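Local atomic coordinates of galectin-1 (Bufo arenarum, PDB entry 1A78), a protein that binds beta-galactosides as a homodimer, probably also binds a wide range of complex carbohydrates, and may regulate apoptosis and cell differentiation. Residues T8-I20 with E124-E134. Residues are numbered along the deposited sequence; the frame is centred on the assembly and turned at random.
Sequences TNLNLKPGHCVEI and EGLAFKSITTE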
ATOM      1  N   THR A   8      -2.470   3.264   5.276  1.00 25.10           N
ATOM      2  CA  THR A   8      -2.341   4.017   6.509  1.00 27.31           C
ATOM      3  C   THR A   8      -0.981   3.717   7.079  1.00 28.23           C
ATOM      4  O   THR A   8      -0.419   2.695   6.743  1.00 29.67           O
ATOM      5  CB  THR A   8      -3.420   3.624   7.475  1.00 30.88           C
ATOM      6  OG1 THR A   8      -4.637   3.437   6.736  1.00 36.26           O
ATOM      7  CG2 THR A   8      -3.629   4.729   8.497  1.00 32.02           C
ATOM      8  N   ASN A   9      -0.439   4.598   7.918  1.00 30.99           N
ATOM      9  CA  ASN A   9       0.908   4.408   8.479  1.00 35.14           C
ATOM     10  C   ASN A   9       1.988   4.513   7.388  1.00 34.88           C
ATOM     11  O   ASN A   9       3.035   3.886   7.498  1.00 34.22           O
ATOM     12  CB  ASN A   9       1.057   3.026   9.123  1.00 40.57           C
ATOM     13  CG  ASN A   9       0.807   3.025  10.600  1.00 45.52           C
ATOM     14  OD1 ASN A   9       1.307   3.881  11.341  1.00 47.23           O
ATOM     15  ND2 ASN A   9       0.060   2.022  11.058  1.00 46.91           N
ATOM     16  N   LEU A  10       1.720   5.257   6.319  1.00 34.32           N
ATOM     17  CA  LEU A  10       2.685   5.413   5.231  1.00 33.89           C
ATOM     18  C   LEU A  10       3.985   6.056   5.728  1.00 34.24           C
ATOM     19  O   LEU A  10       5.044   5.841   5.150  1.00 34.75           O
ATOM     20  CB  LEU A  10       2.076   6.267   4.100  1.00 33.13           C
ATOM     21  CG  LEU A  10       2.864   6.567   2.808  1.00 33.31           C
ATOM     22  CD1 LEU A  10       2.976   5.318   1.976  1.00 33.49           C
ATOM     23  CD2 LEU A  10       2.179   7.652   1.982  1.00 30.88           C
ATOM     24  N   ASN A  11       3.892   6.850   6.789  1.00 35.00           N
ATOM     25  CA  ASN A  11       5.032   7.566   7.375  1.00 36.16           C
ATOM     26  C   ASN A  11       5.977   8.249   6.400  1.00 33.60           C
ATOM     27  O   ASN A  11       7.186   8.047   6.453  1.00 34.18           O
ATOM     28  CB  ASN A  11       5.831   6.667   8.329  1.00 42.04           C
ATOM     29  CG  ASN A  11       6.830   7.456   9.176  1.00 47.27           C
ATOM     30  OD1 ASN A  11       6.433   8.268  10.023  1.00 52.16           O
ATOM     31  ND2 ASN A  11       8.127   7.244   8.936  1.00 49.34           N
ATOM     32  N   LEU A  12       5.438   9.074   5.517  1.00 32.37           N
ATOM     33  CA  LEU A  12       6.283   9.781   4.562  1.00 31.34           C
ATOM     34  C   LEU A  12       6.801  11.024   5.265  1.00 29.59           C
ATOM     35  O   LEU A  12       6.019  11.863   5.675  1.00 29.02           O
ATOM     36  CB  LEU A  12       5.492  10.146   3.297  1.00 31.40           C
ATOM     37  CG  LEU A  12       6.254  10.596   2.043  1.00 31.91           C
ATOM     38  CD1 LEU A  12       7.089   9.452   1.461  1.00 30.79           C
ATOM     39  CD2 LEU A  12       5.268  11.083   1.005  1.00 31.49           C
ATOM     40  N   LYS A  13       8.113  11.103   5.466  1.00 30.27           N
ATOM     41  CA  LYS A  13       8.742  12.239   6.144  1.00 30.36           C
ATOM     42  C   LYS A  13       9.355  13.097   5.072  1.00 29.08           C
ATOM     43  O   LYS A  13       9.552  12.626   3.948  1.00 27.93           O
ATOM     44  CB  LYS A  13       9.838  11.755   7.101  1.00 33.61           C
ATOM     45  CG  LYS A  13       9.364  10.730   8.140  1.00 37.18           C
ATOM     46  CD  LYS A  13      10.468  10.380   9.111  1.00 42.19           C
ATOM     47  CE  LYS A  13       9.938   9.625  10.337  1.00 47.28           C
ATOM     48  NZ  LYS A  13       8.949  10.420  11.150  1.00 50.28           N
ATOM     49  N   PRO A  14       9.651  14.371   5.383  1.00 29.25           N
ATOM     50  CA  PRO A  14      10.247  15.208   4.338  1.00 31.07           C
ATOM     51  C   PRO A  14      11.544  14.616   3.783  1.00 33.19           C
ATOM     52  O   PRO A  14      12.303  13.921   4.486  1.00 33.85           O
ATOM     53  CB  PRO A  14      10.433  16.568   5.028  1.00 29.42           C
ATOM     54  CG  PRO A  14      10.398  16.263   6.470  1.00 29.43           C
ATOM     55  CD  PRO A  14       9.397  15.156   6.600  1.00 29.14           C
ATOM     56  N   GLY A  15      11.760  14.852   2.498  1.00 33.03           N
ATOM     57  CA  GLY A  15      12.935  14.335   1.850  1.00 32.63           C
ATOM     58  C   GLY A  15      12.698  12.929   1.382  1.00 33.54           C
ATOM     59  O   GLY A  15      13.654  12.232   1.087  1.00 37.82           O
ATOM     60  N   HIS A  16      11.450  12.466   1.378  1.00 33.52           N
ATOM     61  CA  HIS A  16      11.142  11.111   0.899  1.00 31.90           C
ATOM     62  C   HIS A  16      10.027  11.157  -0.086  1.00 30.44           C
ATOM     63  O   HIS A  16       9.338  12.159  -0.180  1.00 32.15           O
ATOM     64  CB  HIS A  16      10.797  10.194   2.040  1.00 32.45           C
ATOM     65  CG  HIS A  16      11.931  10.002   2.977  1.00 33.23           C
ATOM     66  ND1 HIS A  16      12.841   8.980   2.834  1.00 34.04           N
ATOM     67  CD2 HIS A  16      12.354  10.746   4.021  1.00 33.72           C
ATOM     68  CE1 HIS A  16      13.777   9.102   3.755  1.00 35.25           C
ATOM     69  NE2 HIS A  16      13.507  10.166   4.487  1.00 34.91           N
ATOM     70  N   CYS A  17       9.796  10.072  -0.793  1.00 30.02           N
ATOM     71  CA  CYS A  17       8.765  10.110  -1.791  1.00 32.58           C
ATOM     72  C   CYS A  17       8.003   8.822  -1.897  1.00 30.97           C
ATOM     73  O   CYS A  17       8.413   7.812  -1.340  1.00 32.01           O
ATOM     74  CB  CYS A  17       9.405  10.418  -3.139  1.00 36.55           C
ATOM     75  SG  CYS A  17      10.516   9.113  -3.683  1.00 48.35           S
ATOM     76  N   VAL A  18       6.883   8.879  -2.606  1.00 27.50           N
ATOM     77  CA  VAL A  18       6.044   7.728  -2.847  1.00 26.19           C
ATOM     78  C   VAL A  18       5.663   7.770  -4.323  1.00 26.91           C
ATOM     79  O   VAL A  18       5.371   8.826  -4.869  1.00 29.40           O
ATOM     80  CB  VAL A  18       4.796   7.686  -1.876  1.00 23.36           C
ATOM     81  CG1 VAL A  18       4.119   9.015  -1.764  1.00 22.21           C
ATOM     82  CG2 VAL A  18       3.813   6.647  -2.309  1.00 21.50           C
ATOM     83  N   GLU A  19       5.761   6.637  -4.990  1.00 27.32           N
ATOM     84  CA  GLU A  19       5.431   6.541  -6.392  1.00 30.24           C
ATOM     85  C   GLU A  19       4.262   5.578  -6.510  1.00 31.21           C
ATOM     86  O   GLU A  19       4.345   4.449  -6.020  1.00 32.34           O
ATOM     87  CB  GLU A  19       6.632   5.979  -7.161  1.00 34.36           C
ATOM     88  CG  GLU A  19       6.323   5.525  -8.594  1.00 41.03           C
ATOM     89  CD  GLU A  19       7.327   4.507  -9.119  1.00 44.57           C
ATOM     90  OE1 GLU A  19       8.415   4.913  -9.592  1.00 48.09           O
ATOM     91  OE2 GLU A  19       7.024   3.293  -9.057  1.00 46.00           O
ATOM     92  N   ILE A  20       3.170   6.022  -7.122  1.00 31.38           N
ATOM     93  CA  ILE A  20       2.002   5.177  -7.313  1.00 32.99           C
ATOM     94  C   ILE A  20       1.962   4.760  -8.772  1.00 34.74           C
ATOM     95  O   ILE A  20       2.394   5.507  -9.634  1.00 36.39           O
ATOM     96  CB  ILE A  20       0.682   5.892  -6.911  1.00 32.77           C
ATOM     97  CG1 ILE A  20       0.433   5.743  -5.411  1.00 31.70           C
ATOM     98  CG2 ILE A  20      -0.511   5.269  -7.623  1.00 33.62           C
ATOM     99  CD1 ILE A  20       1.394   6.489  -4.556  1.00 32.50           C
ATOM    100  N   GLU A 124      -8.635   7.032  -5.874  1.00 34.49           N
ATOM    101  CA  GLU A 124     -10.042   7.001  -6.215  1.00 36.98           C
ATOM    102  C   GLU A 124     -10.159   6.813  -7.721  1.00 37.15           C
ATOM    103  O   GLU A 124      -9.582   7.585  -8.492  1.00 36.39           O
ATOM    104  CB  GLU A 124     -10.731   8.310  -5.844  1.00 40.96           C
ATOM    105  CG  GLU A 124     -10.585   8.808  -4.409  1.00 47.92           C
ATOM    106  CD  GLU A 124     -11.169  10.224  -4.254  1.00 53.85           C
ATOM    107  OE1 GLU A 124     -11.859  10.691  -5.198  1.00 57.46           O
ATOM    108  OE2 GLU A 124     -10.937  10.883  -3.206  1.00 56.34           O
ATOM    109  N   GLY A 125     -10.880   5.782  -8.142  1.00 36.58           N
ATOM    110  CA  GLY A 125     -11.079   5.562  -9.558  1.00 38.25           C
ATOM    111  C   GLY A 125      -9.841   5.285 -10.384  1.00 39.13           C
ATOM    112  O   GLY A 125      -9.769   5.647 -11.560  1.00 42.44           O
ATOM    113  N   LEU A 126      -8.896   4.577  -9.785  1.00 37.78           N
ATOM    114  CA  LEU A 126      -7.646   4.225 -10.436  1.00 35.02           C
ATOM    115  C   LEU A 126      -7.316   2.822  -9.922  1.00 35.87           C
ATOM    116  O   LEU A 126      -7.384   2.566  -8.714  1.00 35.01           O
ATOM    117  CB  LEU A 126      -6.577   5.223  -9.999  1.00 32.05           C
ATOM    118  CG  LEU A 126      -5.203   5.134 -10.624  1.00 31.60           C
ATOM    119  CD1 LEU A 126      -5.265   5.484 -12.091  1.00 31.49           C
ATOM    120  CD2 LEU A 126      -4.280   6.059  -9.883  1.00 33.15           C
ATOM    121  N   ALA A 127      -7.058   1.892 -10.834  1.00 36.30           N
ATOM    122  CA  ALA A 127      -6.727   0.523 -10.437  1.00 37.00           C
ATOM    123  C   ALA A 127      -5.282   0.449  -9.956  1.00 36.10           C
ATOM    124  O   ALA A 127      -4.360   0.739 -10.703  1.00 36.18           O
ATOM    125  CB  ALA A 127      -6.958  -0.460 -11.597  1.00 37.59           C
ATOM    126  N   PHE A 128      -5.111   0.087  -8.693  1.00 34.45           N
ATOM    127  CA  PHE A 128      -3.812  -0.048  -8.051  1.00 33.69           C
ATOM    128  C   PHE A 128      -2.955  -1.185  -8.625  1.00 33.04           C
ATOM    129  O   PHE A 128      -3.447  -2.261  -8.936  1.00 32.35           O
ATOM    130  CB  PHE A 128      -4.061  -0.278  -6.554  1.00 34.71           C
ATOM    131  CG  PHE A 128      -2.848  -0.690  -5.770  1.00 34.16           C
ATOM    132  CD1 PHE A 128      -1.921   0.250  -5.355  1.00 34.11           C
ATOM    133  CD2 PHE A 128      -2.648  -2.027  -5.437  1.00 34.53           C
ATOM    134  CE1 PHE A 128      -0.814  -0.130  -4.622  1.00 35.44           C
ATOM    135  CE2 PHE A 128      -1.547  -2.420  -4.708  1.00 33.65           C
ATOM    136  CZ  PHE A 128      -0.628  -1.474  -4.298  1.00 34.94           C
ATOM    137  N   LYS A 129      -1.676  -0.927  -8.820  1.00 32.75           N
ATOM    138  CA  LYS A 129      -0.780  -1.974  -9.289  1.00 33.03           C
ATOM    139  C   LYS A 129       0.374  -2.063  -8.296  1.00 29.68           C
ATOM    140  O   LYS A 129       0.731  -3.140  -7.868  1.00 30.16           O
ATOM    141  CB  LYS A 129      -0.278  -1.710 -10.719  1.00 36.35           C
ATOM    142  CG  LYS A 129      -1.379  -1.837 -11.772  1.00 43.12           C
ATOM    143  CD  LYS A 129      -0.824  -2.001 -13.185  1.00 48.09           C
ATOM    144  CE  LYS A 129      -1.928  -2.438 -14.162  1.00 50.37           C
ATOM    145  NZ  LYS A 129      -1.423  -2.867 -15.517  1.00 50.18           N
ATOM    146  N   SER A 130       0.885  -0.911  -7.874  1.00 28.52           N
ATOM    147  CA  SER A 130       1.975  -0.842  -6.931  1.00 26.44           C
ATOM    148  C   SER A 130       2.154   0.538  -6.285  1.00 26.67           C
ATOM    149  O   SER A 130       1.654   1.558  -6.780  1.00 27.05           O
ATOM    150  CB  SER A 130       3.274  -1.305  -7.601  1.00 27.45           C
ATOM    151  OG  SER A 130       3.724  -0.376  -8.560  1.00 33.36           O
ATOM    152  N   ILE A 131       2.833   0.535  -5.143  1.00 26.16           N
ATOM    153  CA  ILE A 131       3.149   1.718  -4.373  1.00 26.52           C
ATOM    154  C   ILE A 131       4.572   1.487  -3.865  1.00 28.73           C
ATOM    155  O   ILE A 131       4.873   0.420  -3.336  1.00 28.54           O
ATOM    156  CB  ILE A 131       2.187   1.877  -3.188  1.00 28.50           C
ATOM    157  CG1 ILE A 131       2.615   3.047  -2.308  1.00 26.97           C
ATOM    158  CG2 ILE A 131       2.129   0.582  -2.371  1.00 28.63           C
ATOM    159  CD1 ILE A 131       1.510   3.524  -1.391  1.00 30.68           C
ATOM    160  N   THR A 132       5.443   2.477  -4.021  1.00 29.75           N
ATOM    161  CA  THR A 132       6.825   2.340  -3.611  1.00 30.43           C
ATOM    162  C   THR A 132       7.316   3.556  -2.858  1.00 33.06           C
ATOM    163  O   THR A 132       7.107   4.677  -3.306  1.00 35.29           O
ATOM    164  CB  THR A 132       7.726   2.202  -4.846  1.00 30.70           C
ATOM    165  OG1 THR A 132       7.172   1.239  -5.741  1.00 31.86           O
ATOM    166  CG2 THR A 132       9.125   1.761  -4.454  1.00 30.89           C
ATOM    167  N   THR A 133       7.946   3.349  -1.710  1.00 35.82           N
ATOM    168  CA  THR A 133       8.501   4.463  -0.957  1.00 39.19           C
ATOM    169  C   THR A 133      10.014   4.424  -1.096  1.00 42.13           C
ATOM    170  O   THR A 133      10.613   3.362  -1.307  1.00 43.24           O
ATOM    171  CB  THR A 133       8.095   4.493   0.539  1.00 39.50           C
ATOM    172  OG1 THR A 133       7.777   3.170   1.007  1.00 38.46           O
ATOM    173  CG2 THR A 133       6.926   5.429   0.731  1.00 38.81           C
ATOM    174  N   GLU A 134      10.616   5.593  -0.990  1.00 44.11           N
ATOM    175  CA  GLU A 134      12.035   5.754  -1.141  1.00 47.91           C
ATOM    176  C   GLU A 134      12.318   7.024  -0.364  1.00 49.70           C
ATOM    177  O   GLU A 134      12.882   6.925   0.744  1.00 52.10           O
ATOM    178  CB  GLU A 134      12.315   5.944  -2.623  1.00 51.33           C
ATOM    179  CG  GLU A 134      13.748   6.008  -3.021  1.00 59.96           C
ATOM    180  CD  GLU A 134      13.899   6.037  -4.537  1.00 65.68           C
ATOM    181  OE1 GLU A 134      13.558   5.017  -5.192  1.00 67.06           O
ATOM    182  OE2 GLU A 134      14.351   7.084  -5.072  1.00 69.37           O
ATOM    183  OXT GLU A 134      11.861   8.098  -0.806  1.00 51.01           O
TER
HETATM  184  O   HOH W   1       4.855   2.129  -7.777  1.00 30.22           O
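Val18, Ile131 and Leu10 meet in the buried interior of the galectin beta sandwich. Ile131 swings CG1 away from its backbone N (chi1 174°), which brings it to 3.8 Å from Val18 CG2. Leu10, from the opposing sheet, brings CD1 to 4.1 Å from Ile131 CD1 and touches Thr133 CG2 with the same methyl. These three branched aliphatic side chains suit the space between the sheets, bringing no polar atom that would need a partner. Thr133 turns its methyl inward, where Leu12 CD1 also meets it.

Strands 16-20 and 127-133 run antiparallel. Glu19 and Thr132 form a hydrogen-bonded pair, Glu19 N to Thr132 O at 2.9 Å and Thr132 N to Glu19 O at 3.0 Å. On their outer face the two side chains lie side by side and offer polar groups to one water, which donates to Glu19 O and OE2 and accepts from Ser130 OG and Thr132 OG1. Lys21 NZ makes a salt bridge to Glu19 OE2.

The terminal carboxylate is gripped twice: Cys17 N donates to Glu134 OXT (2.9 Å), and His16 gives its ring N-H, ND1 to Glu134 O, almost straight (174°). Glu134 N returns a bond to Cys17 O (3.1 Å), and its OE1 hydrogen-bonds a dithiothreitol, probably from the crystallisation liquor.

Strand 16-23 lies between strands 85-92 and 127-133, and the latter pairs with a strand of the second subunit, carrying the sheet across the dimer.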